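Rio2 kinase (Chaetomium thermophilum, PDB 4GYI) is an atypical RIO-family protein kinase that acts, ATPase-dependently, on the maturing pre-40S ribosomal subunit and probably phosphorylates serine and threonine residues. Local coordinates at residues H30-T35 with A65-A70; L37-A42 with G50-I55; K162-M167 with I181-H186; A169-E172 with P176-E179. One frame throughout, in Å; residues are numbered along the deposited sequence.

Contact 1: H30-T35 with A65-A70; sequences HEIVPT and ARMKEA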
loop_
_atom_site.group_PDB
_atom_site.type_symbol
_atom_site.label_atom_id
_atom_site.label_comp_id
_atom_site.label_asym_id
_atom_site.label_seq_id
_atom_site.Cartn_x
_atom_site.Cartn_y
_atom_site.Cartn_z
ATOM N N HIS A 30 16.862 -13.024 -13.173
ATOM C CA HIS A 30 17.551 -11.870 -13.749
ATOM C C HIS A 30 16.584 -10.821 -14.288
ATOM O O HIS A 30 15.451 -11.133 -14.640
ATOM C CB HIS A 30 18.532 -12.312 -14.839
ATOM C CG HIS A 30 19.772 -12.966 -14.305
ATOM N ND1 HIS A 30 19.879 -13.411 -13.003
ATOM C CD2 HIS A 30 20.962 -13.237 -14.892
ATOM C CE1 HIS A 30 21.076 -13.937 -12.816
ATOM N NE2 HIS A 30 21.754 -13.843 -13.945
ATOM N N GLU A 31 17.049 -9.578 -14.368
ATOM C CA GLU A 31 16.205 -8.457 -14.788
ATOM C C GLU A 31 15.887 -8.422 -16.290
ATOM O O GLU A 31 14.778 -8.058 -16.693
ATOM C CB GLU A 31 16.843 -7.136 -14.361
ATOM C CG GLU A 31 16.160 -5.908 -14.935
ATOM C CD GLU A 31 15.804 -4.901 -13.867
ATOM O OE1 GLU A 31 15.930 -5.245 -12.673
ATOM O OE2 GLU A 31 15.402 -3.772 -14.224
ATOM N N ILE A 32 16.868 -8.770 -17.116
ATOM C CA ILE A 32 16.645 -8.875 -18.547
ATOM C C ILE A 32 16.306 -10.316 -18.845
ATOM O O ILE A 32 17.010 -11.227 -18.405
ATOM C CB ILE A 32 17.882 -8.470 -19.364
ATOM C CG1 ILE A 32 18.234 -7.004 -19.114
ATOM C CG2 ILE A 32 17.653 -8.713 -20.857
ATOM C CD1 ILE A 32 19.627 -6.627 -19.598
ATOM N N VAL A 33 15.216 -10.524 -19.574
ATOM C CA VAL A 33 14.811 -11.863 -19.944
ATOM C C VAL A 33 15.026 -12.039 -21.433
ATOM O O VAL A 33 14.326 -11.412 -22.231
ATOM C CB VAL A 33 13.338 -12.121 -19.619
ATOM C CG1 VAL A 33 13.023 -13.592 -19.822
ATOM C CG2 VAL A 33 13.046 -11.731 -18.203
ATOM N N PRO A 34 16.012 -12.874 -21.813
ATOM C CA PRO A 34 16.313 -13.091 -23.235
ATOM C C PRO A 34 15.097 -13.556 -24.028
ATOM O O PRO A 34 14.280 -14.330 -23.527
ATOM C CB PRO A 34 17.409 -14.168 -23.221
ATOM C CG PRO A 34 17.551 -14.606 -21.790
ATOM C CD PRO A 34 17.000 -13.517 -20.931
ATOM N N THR A 35 14.987 -13.051 -25.253
ATOM C CA THR A 35 13.908 -13.407 -26.166
ATOM C C THR A 35 13.576 -14.910 -26.226
ATOM O O THR A 35 12.403 -15.280 -26.132
ATOM C CB THR A 35 14.174 -12.851 -27.589
ATOM O OG1 THR A 35 14.419 -11.440 -27.519
ATOM C CG2 THR A 35 12.989 -13.123 -28.498
ATOM N N ALA A 65 10.078 -3.637 -22.088
ATOM C CA ALA A 65 11.030 -2.759 -22.745
ATOM C C ALA A 65 12.294 -3.513 -23.172
ATOM O O ALA A 65 12.870 -4.262 -22.387
ATOM C CB ALA A 65 11.378 -1.602 -21.842
ATOM N N ARG A 66 12.707 -3.316 -24.420
ATOM C CA ARG A 66 13.891 -3.985 -24.955
ATOM C C ARG A 66 15.164 -3.547 -24.253
ATOM O O ARG A 66 15.380 -2.360 -24.020
ATOM C CB ARG A 66 14.019 -3.747 -26.464
ATOM C CG ARG A 66 15.451 -3.821 -26.988
ATOM C CD ARG A 66 15.513 -4.012 -28.502
ATOM N NE ARG A 66 15.297 -5.404 -28.897
ATOM C CZ ARG A 66 16.242 -6.338 -28.879
ATOM N NH1 ARG A 66 17.468 -6.031 -28.479
ATOM N NH2 ARG A 66 15.962 -7.581 -29.257
ATOM N N MET A 67 15.998 -4.517 -23.898
ATOM C CA MET A 67 17.313 -4.230 -23.331
ATOM C C MET A 67 18.408 -4.982 -24.095
ATOM O O MET A 67 18.417 -6.215 -24.129
ATOM C CB MET A 67 17.363 -4.629 -21.854
ATOM C CG MET A 67 16.328 -3.959 -20.971
ATOM S SD MET A 67 16.979 -2.546 -20.070
ATOM C CE MET A 67 16.634 -1.216 -21.223
ATOM N N LYS A 68 19.321 -4.237 -24.713
ATOM C CA LYS A 68 20.502 -4.839 -25.322
ATOM C C LYS A 68 21.679 -4.663 -24.381
ATOM O O LYS A 68 21.957 -3.554 -23.919
ATOM C CB LYS A 68 20.814 -4.212 -26.683
ATOM N N GLU A 69 22.351 -5.769 -24.081
ATOM C CA GLU A 69 23.522 -5.756 -23.212
ATOM C C GLU A 69 24.603 -6.637 -23.832
ATOM O O GLU A 69 24.376 -7.263 -24.871
ATOM C CB GLU A 69 23.151 -6.249 -21.808
ATOM C CG GLU A 69 23.953 -5.623 -20.668
ATOM C CD GLU A 69 25.247 -6.366 -20.375
ATOM O OE1 GLU A 69 25.323 -7.575 -20.684
ATOM O OE2 GLU A 69 26.194 -5.739 -19.853
ATOM N N ALA A 70 25.769 -6.672 -23.193
ATOM C CA ALA A 70 26.919 -7.441 -23.656
ATOM C C ALA A 70 26.548 -8.837 -24.159
ATOM O O ALA A 70 26.904 -9.218 -25.278
ATOM C CB ALA A 70 27.973 -7.529 -22.552
#

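Contact 2: L37-A42 with G50-I55; sequences LIEKIA and GVHKSI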
loop_
_atom_site.group_PDB
_atom_site.type_symbol
_atom_site.label_atom_id
_atom_site.label_comp_id
_atom_site.label_asym_id
_atom_site.label_seq_id
_atom_site.Cartn_x
_atom_site.Cartn_y
_atom_site.Cartn_z
ATOM N N LEU A 37 14.050 -17.119 -23.989
ATOM C CA LEU A 37 13.503 -17.550 -22.706
ATOM C C LEU A 37 12.033 -17.118 -22.528
ATOM O O LEU A 37 11.263 -17.791 -21.840
ATOM C CB LEU A 37 14.363 -17.048 -21.547
ATOM C CG LEU A 37 13.825 -17.340 -20.144
ATOM C CD1 LEU A 37 13.617 -18.832 -19.947
ATOM C CD2 LEU A 37 14.757 -16.777 -19.081
ATOM N N ILE A 38 11.646 -16.000 -23.139
ATOM C CA ILE A 38 10.239 -15.601 -23.136
ATOM C C ILE A 38 9.479 -16.677 -23.890
ATOM O O ILE A 38 8.444 -17.166 -23.433
ATOM C CB ILE A 38 9.988 -14.287 -23.904
ATOM C CG1 ILE A 38 11.100 -13.266 -23.656
ATOM C CG2 ILE A 38 8.583 -13.738 -23.602
ATOM C CD1 ILE A 38 10.976 -12.503 -22.395
ATOM N N GLU A 39 10.018 -17.037 -25.056
ATOM C CA GLU A 39 9.401 -18.035 -25.929
ATOM C C GLU A 39 9.178 -19.345 -25.187
ATOM O O GLU A 39 8.085 -19.906 -25.231
ATOM C CB GLU A 39 10.250 -18.278 -27.183
ATOM C CG GLU A 39 10.379 -17.082 -28.120
ATOM C CD GLU A 39 11.261 -17.373 -29.333
ATOM O OE1 GLU A 39 12.206 -16.595 -29.586
ATOM O OE2 GLU A 39 11.010 -18.377 -30.036
ATOM N N LYS A 40 10.204 -19.817 -24.489
ATOM C CA LYS A 40 10.107 -21.085 -23.780
ATOM C C LYS A 40 9.058 -21.034 -22.672
ATOM O O LYS A 40 8.170 -21.874 -22.614
ATOM C CB LYS A 40 11.467 -21.500 -23.208
ATOM C CG LYS A 40 11.367 -22.527 -22.091
ATOM C CD LYS A 40 12.651 -23.330 -21.944
ATOM C CE LYS A 40 12.613 -24.189 -20.689
ATOM N NZ LYS A 40 11.267 -24.795 -20.482
ATOM N N ILE A 41 9.157 -20.037 -21.799
ATOM C CA ILE A 41 8.192 -19.876 -20.717
ATOM C C ILE A 41 6.775 -19.689 -21.261
ATOM O O ILE A 41 5.823 -20.274 -20.739
ATOM C CB ILE A 41 8.561 -18.684 -19.811
ATOM C CG1 ILE A 41 9.935 -18.905 -19.183
ATOM C CG2 ILE A 41 7.510 -18.481 -18.725
ATOM C CD1 ILE A 41 10.424 -17.716 -18.408
ATOM N N ALA A 42 6.640 -18.896 -22.325
ATOM C CA ALA A 42 5.322 -18.620 -22.919
ATOM C C ALA A 42 4.683 -19.799 -23.657
ATOM O O ALA A 42 3.520 -19.708 -24.079
ATOM C CB ALA A 42 5.392 -17.410 -23.848
ATOM N N GLY A 50 2.968 -17.545 -32.004
ATOM C CA GLY A 50 3.173 -16.189 -32.488
ATOM C C GLY A 50 3.472 -15.229 -31.347
ATOM O O GLY A 50 2.999 -14.089 -31.317
ATOM N N VAL A 51 4.267 -15.699 -30.397
ATOM C CA VAL A 51 4.652 -14.879 -29.268
ATOM C C VAL A 51 5.499 -13.680 -29.704
ATOM O O VAL A 51 5.493 -12.636 -29.049
ATOM C CB VAL A 51 5.403 -15.706 -28.205
ATOM C CG1 VAL A 51 4.593 -16.935 -27.839
ATOM C CG2 VAL A 51 6.777 -16.104 -28.698
ATOM N N HIS A 52 6.210 -13.825 -30.817
ATOM C CA HIS A 52 7.039 -12.741 -31.318
ATOM C C HIS A 52 6.206 -11.506 -31.621
ATOM O O HIS A 52 6.663 -10.377 -31.405
ATOM C CB HIS A 52 7.848 -13.187 -32.538
ATOM C CG HIS A 52 9.096 -13.932 -32.182
ATOM N ND1 HIS A 52 10.184 -13.318 -31.598
ATOM C CD2 HIS A 52 9.422 -15.239 -32.305
ATOM C CE1 HIS A 52 11.132 -14.214 -31.385
ATOM N NE2 HIS A 52 10.695 -15.387 -31.806
ATOM N N LYS A 53 4.975 -11.724 -32.086
ATOM C CA LYS A 53 4.066 -10.618 -32.370
ATOM C C LYS A 53 3.558 -9.958 -31.090
ATOM O O LYS A 53 3.557 -8.732 -30.976
ATOM C CB LYS A 53 2.884 -11.072 -33.221
ATOM C CG LYS A 53 1.873 -9.964 -33.488
ATOM C CD LYS A 53 0.852 -10.385 -34.533
ATOM C CE LYS A 53 -0.205 -9.309 -34.746
ATOM N NZ LYS A 53 -1.174 -9.699 -35.818
ATOM N N SER A 54 3.110 -10.778 -30.142
ATOM C CA SER A 54 2.729 -10.292 -28.817
ATOM C C SER A 54 3.825 -9.425 -28.189
ATOM O O SER A 54 3.536 -8.372 -27.627
ATOM C CB SER A 54 2.388 -11.466 -27.893
ATOM O OG SER A 54 1.128 -12.021 -28.228
ATOM N N ILE A 55 5.077 -9.864 -28.300
ATOM C CA ILE A 55 6.218 -9.094 -27.790
ATOM C C ILE A 55 6.240 -7.654 -28.313
ATOM O O ILE A 55 6.449 -6.706 -27.547
ATOM C CB ILE A 55 7.577 -9.790 -28.096
ATOM C CG1 ILE A 55 7.686 -11.110 -27.329
ATOM C CG2 ILE A 55 8.753 -8.879 -27.745
ATOM C CD1 ILE A 55 9.082 -11.718 -27.323
#

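Contact 3: K162-M167 with I181-H186; sequences KEFAFM and IAQSRH. With EDO (1,2-ethanediol), chain E.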
loop_
_atom_site.group_PDB
_atom_site.type_symbol
_atom_site.label_atom_id
_atom_site.label_comp_id
_atom_site.label_asym_id
_atom_site.label_seq_id
_atom_site.Cartn_x
_atom_site.Cartn_y
_atom_site.Cartn_z
ATOM N N LYS A 162 2.749 -6.946 3.150
ATOM C CA LYS A 162 2.783 -6.539 4.548
ATOM C C LYS A 162 1.521 -5.797 4.970
ATOM O O LYS A 162 0.893 -6.143 5.979
ATOM C CB LYS A 162 4.010 -5.662 4.835
ATOM C CG LYS A 162 4.062 -5.164 6.287
ATOM C CD LYS A 162 5.482 -4.759 6.714
ATOM C CE LYS A 162 5.454 -3.872 7.955
ATOM N NZ LYS A 162 6.778 -3.283 8.291
ATOM N N GLU A 163 1.161 -4.773 4.206
ATOM C CA GLU A 163 0.002 -3.945 4.552
ATOM C C GLU A 163 -1.278 -4.776 4.584
ATOM O O GLU A 163 -2.148 -4.581 5.438
ATOM C CB GLU A 163 -0.135 -2.737 3.598
ATOM C CG GLU A 163 -1.467 -1.948 3.746
ATOM C CD GLU A 163 -1.476 -0.586 3.024
ATOM O OE1 GLU A 163 -1.002 -0.499 1.876
ATOM O OE2 GLU A 163 -1.964 0.414 3.604
ATOM N N PHE A 164 -1.385 -5.714 3.654
ATOM C CA PHE A 164 -2.585 -6.505 3.551
ATOM C C PHE A 164 -2.688 -7.428 4.768
ATOM O O PHE A 164 -3.762 -7.588 5.351
ATOM C CB PHE A 164 -2.591 -7.283 2.233
ATOM C CG PHE A 164 -3.880 -8.021 1.958
ATOM C CD1 PHE A 164 -4.971 -7.357 1.418
ATOM C CD2 PHE A 164 -3.986 -9.386 2.202
ATOM C CE1 PHE A 164 -6.160 -8.038 1.139
ATOM C CE2 PHE A 164 -5.168 -10.069 1.930
ATOM C CZ PHE A 164 -6.257 -9.388 1.405
ATOM N N ALA A 165 -1.557 -7.999 5.170
ATOM C CA ALA A 165 -1.534 -8.898 6.316
ATOM C C ALA A 165 -1.927 -8.145 7.587
ATOM O O ALA A 165 -2.654 -8.662 8.432
ATOM C CB ALA A 165 -0.157 -9.509 6.467
ATOM N N PHE A 166 -1.437 -6.916 7.722
ATOM C CA PHE A 166 -1.782 -6.113 8.884
ATOM C C PHE A 166 -3.211 -5.649 8.843
ATOM O O PHE A 166 -3.860 -5.576 9.880
ATOM C CB PHE A 166 -0.837 -4.931 9.063
ATOM C CG PHE A 166 0.454 -5.310 9.705
ATOM C CD1 PHE A 166 0.482 -6.283 10.692
ATOM C CD2 PHE A 166 1.631 -4.716 9.327
ATOM C CE1 PHE A 166 1.673 -6.653 11.289
ATOM C CE2 PHE A 166 2.817 -5.078 9.931
ATOM C CZ PHE A 166 2.837 -6.054 10.903
ATOM N N MET A 167 -3.719 -5.353 7.654
ATOM C CA MET A 167 -5.101 -4.912 7.564
ATOM C C MET A 167 -6.030 -6.069 7.916
ATOM O O MET A 167 -7.026 -5.865 8.597
ATOM C CB MET A 167 -5.400 -4.310 6.189
ATOM C CG MET A 167 -6.791 -3.697 6.034
ATOM S SD MET A 167 -7.041 -3.115 4.329
ATOM C CE MET A 167 -5.590 -2.058 4.146
ATOM N N ILE A 181 -9.738 -6.759 0.881
ATOM C CA ILE A 181 -10.490 -7.648 -0.010
ATOM C C ILE A 181 -9.614 -8.594 -0.830
ATOM O O ILE A 181 -9.913 -9.769 -0.934
ATOM C CB ILE A 181 -11.419 -6.856 -0.943
ATOM C CG1 ILE A 181 -12.441 -6.066 -0.113
ATOM C CG2 ILE A 181 -12.121 -7.791 -1.918
ATOM C CD1 ILE A 181 -13.172 -4.998 -0.902
ATOM N N ALA A 182 -8.535 -8.090 -1.416
ATOM C CA ALA A 182 -7.659 -8.958 -2.192
ATOM C C ALA A 182 -6.302 -8.317 -2.302
ATOM O O ALA A 182 -6.158 -7.133 -2.039
ATOM C CB ALA A 182 -8.236 -9.200 -3.571
ATOM N N GLN A 183 -5.302 -9.087 -2.705
ATOM C CA GLN A 183 -3.960 -8.535 -2.832
ATOM C C GLN A 183 -3.262 -9.206 -3.999
ATOM O O GLN A 183 -3.277 -10.428 -4.107
ATOM C CB GLN A 183 -3.173 -8.743 -1.525
ATOM C CG GLN A 183 -1.784 -8.114 -1.512
ATOM C CD GLN A 183 -0.722 -9.010 -2.129
ATOM O OE1 GLN A 183 -0.667 -10.204 -1.848
ATOM N NE2 GLN A 183 0.117 -8.436 -2.986
ATOM N N SER A 184 -2.665 -8.427 -4.887
ATOM C CA SER A 184 -1.868 -9.036 -5.945
ATOM C C SER A 184 -0.626 -8.216 -6.223
ATOM O O SER A 184 -0.719 -7.022 -6.485
ATOM C CB SER A 184 -2.682 -9.209 -7.223
ATOM O OG SER A 184 -1.876 -9.750 -8.265
ATOM N N ARG A 185 0.541 -8.853 -6.150
ATOM C CA ARG A 185 1.799 -8.162 -6.414
ATOM C C ARG A 185 1.942 -6.903 -5.530
ATOM O O ARG A 185 1.916 -6.994 -4.298
ATOM C CB ARG A 185 1.919 -7.845 -7.911
ATOM C CG ARG A 185 1.944 -9.089 -8.770
ATOM C CD ARG A 185 1.537 -8.778 -10.195
ATOM N NE ARG A 185 1.675 -9.921 -11.100
ATOM C CZ ARG A 185 0.684 -10.753 -11.419
ATOM N NH1 ARG A 185 -0.527 -10.599 -10.897
ATOM N NH2 ARG A 185 0.908 -11.737 -12.254
ATOM N N HIS A 186 2.045 -5.733 -6.156
ATOM C CA HIS A 186 2.196 -4.474 -5.416
ATOM C C HIS A 186 0.865 -3.766 -5.109
ATOM O O HIS A 186 0.844 -2.565 -4.809
ATOM C CB HIS A 186 3.118 -3.512 -6.174
ATOM C CG HIS A 186 2.653 -3.174 -7.565
ATOM N ND1 HIS A 186 2.080 -4.101 -8.413
ATOM C CD2 HIS A 186 2.708 -2.016 -8.265
ATOM C CE1 HIS A 186 1.801 -3.529 -9.572
ATOM N NE2 HIS A 186 2.161 -2.262 -9.507
HETATM C C1 EDO E . 2.087 -11.863 -6.376
HETATM O O1 EDO E . 3.390 -11.546 -5.852
HETATM C C2 EDO E . 1.059 -11.914 -5.252
HETATM O O2 EDO E . 1.475 -11.083 -4.156
#

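Contact 4: A169-E172 with P176-E179; sequences ALYE and PVPE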
loop_
_atom_site.group_PDB
_atom_site.type_symbol
_atom_site.label_atom_id
_atom_site.label_comp_id
_atom_site.label_asym_id
_atom_site.label_seq_id
_atom_site.Cartn_x
_atom_site.Cartn_y
_atom_site.Cartn_z
ATOM N N ALA A 169 -5.270 -8.636 10.010
ATOM C CA ALA A 169 -5.167 -8.871 11.451
ATOM C C ALA A 169 -5.971 -7.819 12.202
ATOM O O ALA A 169 -6.705 -8.130 13.132
ATOM C CB ALA A 169 -3.690 -8.855 11.919
ATOM N N LEU A 170 -5.852 -6.568 11.775
ATOM C CA LEU A 170 -6.479 -5.479 12.506
ATOM C C LEU A 170 -7.978 -5.529 12.307
ATOM O O LEU A 170 -8.745 -5.320 13.239
ATOM C CB LEU A 170 -5.926 -4.128 12.047
ATOM C CG LEU A 170 -4.485 -3.888 12.482
ATOM C CD1 LEU A 170 -3.888 -2.715 11.743
ATOM C CD2 LEU A 170 -4.439 -3.664 13.991
ATOM N N TYR A 171 -8.388 -5.802 11.080
ATOM C CA TYR A 171 -9.808 -5.866 10.763
ATOM C C TYR A 171 -10.502 -6.976 11.563
ATOM O O TYR A 171 -11.597 -6.782 12.086
ATOM C CB TYR A 171 -10.009 -6.089 9.268
ATOM C CG TYR A 171 -11.458 -6.102 8.858
ATOM C CD1 TYR A 171 -12.155 -4.918 8.679
ATOM C CD2 TYR A 171 -12.135 -7.300 8.652
ATOM C CE1 TYR A 171 -13.487 -4.919 8.313
ATOM C CE2 TYR A 171 -13.469 -7.310 8.281
ATOM C CZ TYR A 171 -14.139 -6.114 8.114
ATOM O OH TYR A 171 -15.466 -6.110 7.737
ATOM N N GLU A 172 -9.856 -8.130 11.669
ATOM C CA GLU A 172 -10.445 -9.265 12.386
ATOM C C GLU A 172 -10.468 -9.063 13.907
ATOM O O GLU A 172 -11.365 -9.551 14.591
ATOM C CB GLU A 172 -9.753 -10.568 11.989
ATOM C CG GLU A 172 -10.105 -11.021 10.571
ATOM C CD GLU A 172 -9.057 -11.949 9.958
ATOM O OE1 GLU A 172 -7.938 -12.055 10.518
ATOM O OE2 GLU A 172 -9.349 -12.564 8.905
ATOM N N PRO A 176 -10.886 -0.232 13.716
ATOM C CA PRO A 176 -11.548 0.516 12.635
ATOM C C PRO A 176 -10.572 0.758 11.462
ATOM O O PRO A 176 -9.853 1.742 11.431
ATOM C CB PRO A 176 -11.948 1.821 13.315
ATOM C CG PRO A 176 -10.881 2.018 14.397
ATOM C CD PRO A 176 -10.492 0.626 14.850
ATOM N N VAL A 177 -10.540 -0.174 10.518
ATOM C CA VAL A 177 -9.643 -0.089 9.388
ATOM C C VAL A 177 -10.492 -0.518 8.207
ATOM O O VAL A 177 -11.572 -1.065 8.400
ATOM C CB VAL A 177 -8.443 -1.040 9.557
ATOM C CG1 VAL A 177 -7.623 -0.671 10.811
ATOM C CG2 VAL A 177 -8.916 -2.507 9.603
ATOM N N PRO A 178 -10.029 -0.258 6.978
ATOM C CA PRO A 178 -10.845 -0.697 5.843
ATOM C C PRO A 178 -10.911 -2.215 5.799
ATOM O O PRO A 178 -10.005 -2.871 6.296
ATOM C CB PRO A 178 -10.063 -0.178 4.624
ATOM C CG PRO A 178 -9.204 0.917 5.156
ATOM C CD PRO A 178 -8.839 0.491 6.548
ATOM N N GLU A 179 -11.961 -2.783 5.218
ATOM C CA GLU A 179 -11.958 -4.233 5.006
ATOM C C GLU A 179 -11.015 -4.616 3.871
ATOM O O GLU A 179 -11.166 -4.144 2.743
ATOM C CB GLU A 179 -13.354 -4.769 4.702
ATOM C CG GLU A 179 -13.333 -6.215 4.237
ATOM C CD GLU A 179 -14.718 -6.767 3.957
ATOM O OE1 GLU A 179 -15.701 -6.192 4.467
ATOM O OE2 GLU A 179 -14.821 -7.779 3.233
#

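Contact 1: H30-T35 with A65-A70
Glu31 OE1 is gripped twice from the kinase side, by Ser148 OG and by Gly150 N, and the next residue, Ile32, points its side chain at segment 65-70, onto Met67 and Glu69. The contact itself is apolar and lies at the protein surface. Ile32 CG1 comes within 3.7 Å of Met67 CB, and Ile32 CD1 lies almost as near, 3.8 Å from the same Met67 CB, so that the ethyl branch as a whole runs across the base of the methionine. The two side chains meet at about a right angle. With CG1 placed beside the backbone N (chi1 -63°) and the chain then extended, the delta methyl is carried past Met67 to the beta carbon of Glu69, where Ile32 CD1 stands 4.2 Å from Glu69 CB. Met67 starts out toward Ile32 but bends at chi2 (-99°) and again at chi3, which takes its sulfur away from Ile32; the side chain also touches Arg76.

Segment 30-35 supplies the short first strand of a winged helix-turn-helix, and segment 65-70 leads into the wing. Strand 75-77 and the Gly74 before it join them by backbone hydrogen bonds: Met67 with Gly74, Ala65 with Arg76, and Val33 with Tyr75. Shortening Ile32 to an alanine would remove the ethyl branch, and would probably open a gap beside Met67 CB and Glu69 CB, leaving the methionine freer to turn. At the wing, Arg66 NH1 forms a salt bridge with Asp73, while Glu69 OE1 makes a weak hydrogen bond to Lys71 N.

Contact 2: L37-A42 with G50-I55
Helices 35-42 and 51-60, joined by an eight-residue connection, are the two helices of the helix-turn-helix in the N-terminal winged-helix domain, and Glu39, Val51 and His52 meet where they face each other. The axes of segments 37-42 and 51-55 pass 10.6 Å apart, with 117° between their directions, the steep crossing expected of this motif. Glu39 puts its CG beside the backbone N (chi1 -65°) and extends beyond it, so the chain runs past Val51 to the His52 ring. On the way Glu39 CG touches Val51 CG2 at 3.8 Å, the two side chains crossing at about a right angle. At its end Glu39 OE1 lies 2.9 Å from His52 NE2 and 3.2 Å from His52 CE1, approaching the imidazole obliquely, with carboxylate and ring planes 67° apart.

Deeper in, the other methyl of the valine is used: Val51 CG1 packs on Ala42 CB at 4.1 Å. One turn further along the second helix, Ile55 CD1 meets Ile38 CG2 at 4.3 Å. Helix 14-26 closes this apolar layer, Val19 lying against Val51 and Val23 against Ile38, while Asp16 OD1 takes a hydrogen bond with Ser54 OG. With an alanine in place of Glu39, His52 would probably lose its negative neighbour and Val51 CG2 the methylene that covers it. The contact thus grades from buried hydrocarbon to a charged, more solvent-open side at Glu39 and His52, where the carboxylate is likely to favour the protonated imidazole.

Contact 3: K162-M167 with I181-H186
Phe164 holds CG anti to the backbone N (chi1 -173°), which carries its ring from helix 149-172 over to strand 180-184, where it meets Gln183 CB; the like torsion of Gln183 (chi1 -176°) places its CG 3.9 Å from Phe164 CB. Gln183 CB lies over one face of the phenyl ring, 3.7 Å from the Phe164 ring centroid and 15° off the normal, a CH-pi contact offset toward the ring's rim; the shortest carbon pair between the two side chains is Phe164 CG to Gln183 CB, 3.6 Å. The ring then runs along the strand backbone. Phe164 CE1 comes within 3.3 Å of Ala182 O, obliquely to the ring, and Ile181 N stands at the ring edge, 3.8 Å from Phe164 CE1.

Beyond CB the glutamine bends at chi2, turning its amide away from the phenylalanine. There a 1,2-ethanediol, probably from the crystallisation liquor, is held by both ends of the amide: Gln183 NE2 donates to EDO O2 at 3.2 Å, and EDO O2 donates back to Gln183 OE1 at 3.3 Å. Arg157 NE bonds to the same diol.

Next to Phe164, Glu163 pairs with Lys125 in the salt bridge that protein kinases form between helix C and the ATP-binding lysine. Strand 180-184 is one of the two edge strands of the five-stranded N-lobe sheet, where Ile181 and Ala182 both pair with Val189 in a classic beta bulge. Helix segment 162-167 runs nearly antiparallel to strand 181-184, packing Phe164 also on Ile188 of strand 187-191, while helix 79-92 of the N-terminal domain meets the strand's far end at Ser184.

Contact 4: A169-E172 with P176-E179
Tyr171, Val177 and Glu179 bury most of the surface here, where the last turn of helix 149-172 meets the chain that follows it. The phenol ring of Tyr171 is the platform. Its CG is anti to the backbone N (chi1 -177°), which lays the ring along the segment 176-179. Glu179 covers one face with its backbone and aliphatic part: Glu179 CA stands 4.0 Å from the Tyr171 ring centroid, 27° off the normal, in a CH-pi contact, and Glu179 CB is 3.6 Å from Tyr171 CE1. The glutamate chain is extended beyond CG and crosses the ring obliquely, with carboxylate and ring planes 40° apart, to bring Glu179 OE1 3.3 Å from Tyr171 OH. Val177 O approaches the ring in its plane, at the edge, and Pro178 O stands 3.8 Å from Tyr171 CD1.

Val177 fills the corner between the ring and the helix. Its CG2, set between the backbone N and the carbonyl carbon, presses on the start of the tyrosine, 3.6 Å from Tyr171 N and 3.8 Å from Tyr171 CB. The other methyl, Val177 CG1, packs on Leu170 CB at 4.0 Å. Leu170 itself is buried, reaching on to Leu221 of helix 207-223 and to Phe175.

Glu179 N bonds to Ser191 OG, and Pro178 lies against Met190, Ser191 and the bound ADP. This is the loop between helix C and strand 4 of the protein kinase fold, folded back on the end of the helix and contributing one proline to the nucleotide pocket.

From the N terminus, the chain passes strand 33-34, helix 35-42 and helix 51-60 before strand 64-68 returns to close contact 1, so contact 2 is nested inside that loop. The two touch, Val33 CG1 packing on Ile38 CD1, and both belong to the N-terminal winged-helix domain. The kinase domain comes later: contact 3 closes a loop from helix 149-172 to strand 180-184, and contact 4, at the end of the same helix, is nested within it; Met167 packs on Pro178 and Val177 between them. The two pairs are in series. Contact 3 joins helix 149-172 to the N-lobe sheet, and contact 4 joins its end to the loop that reaches the ADP through Pro178.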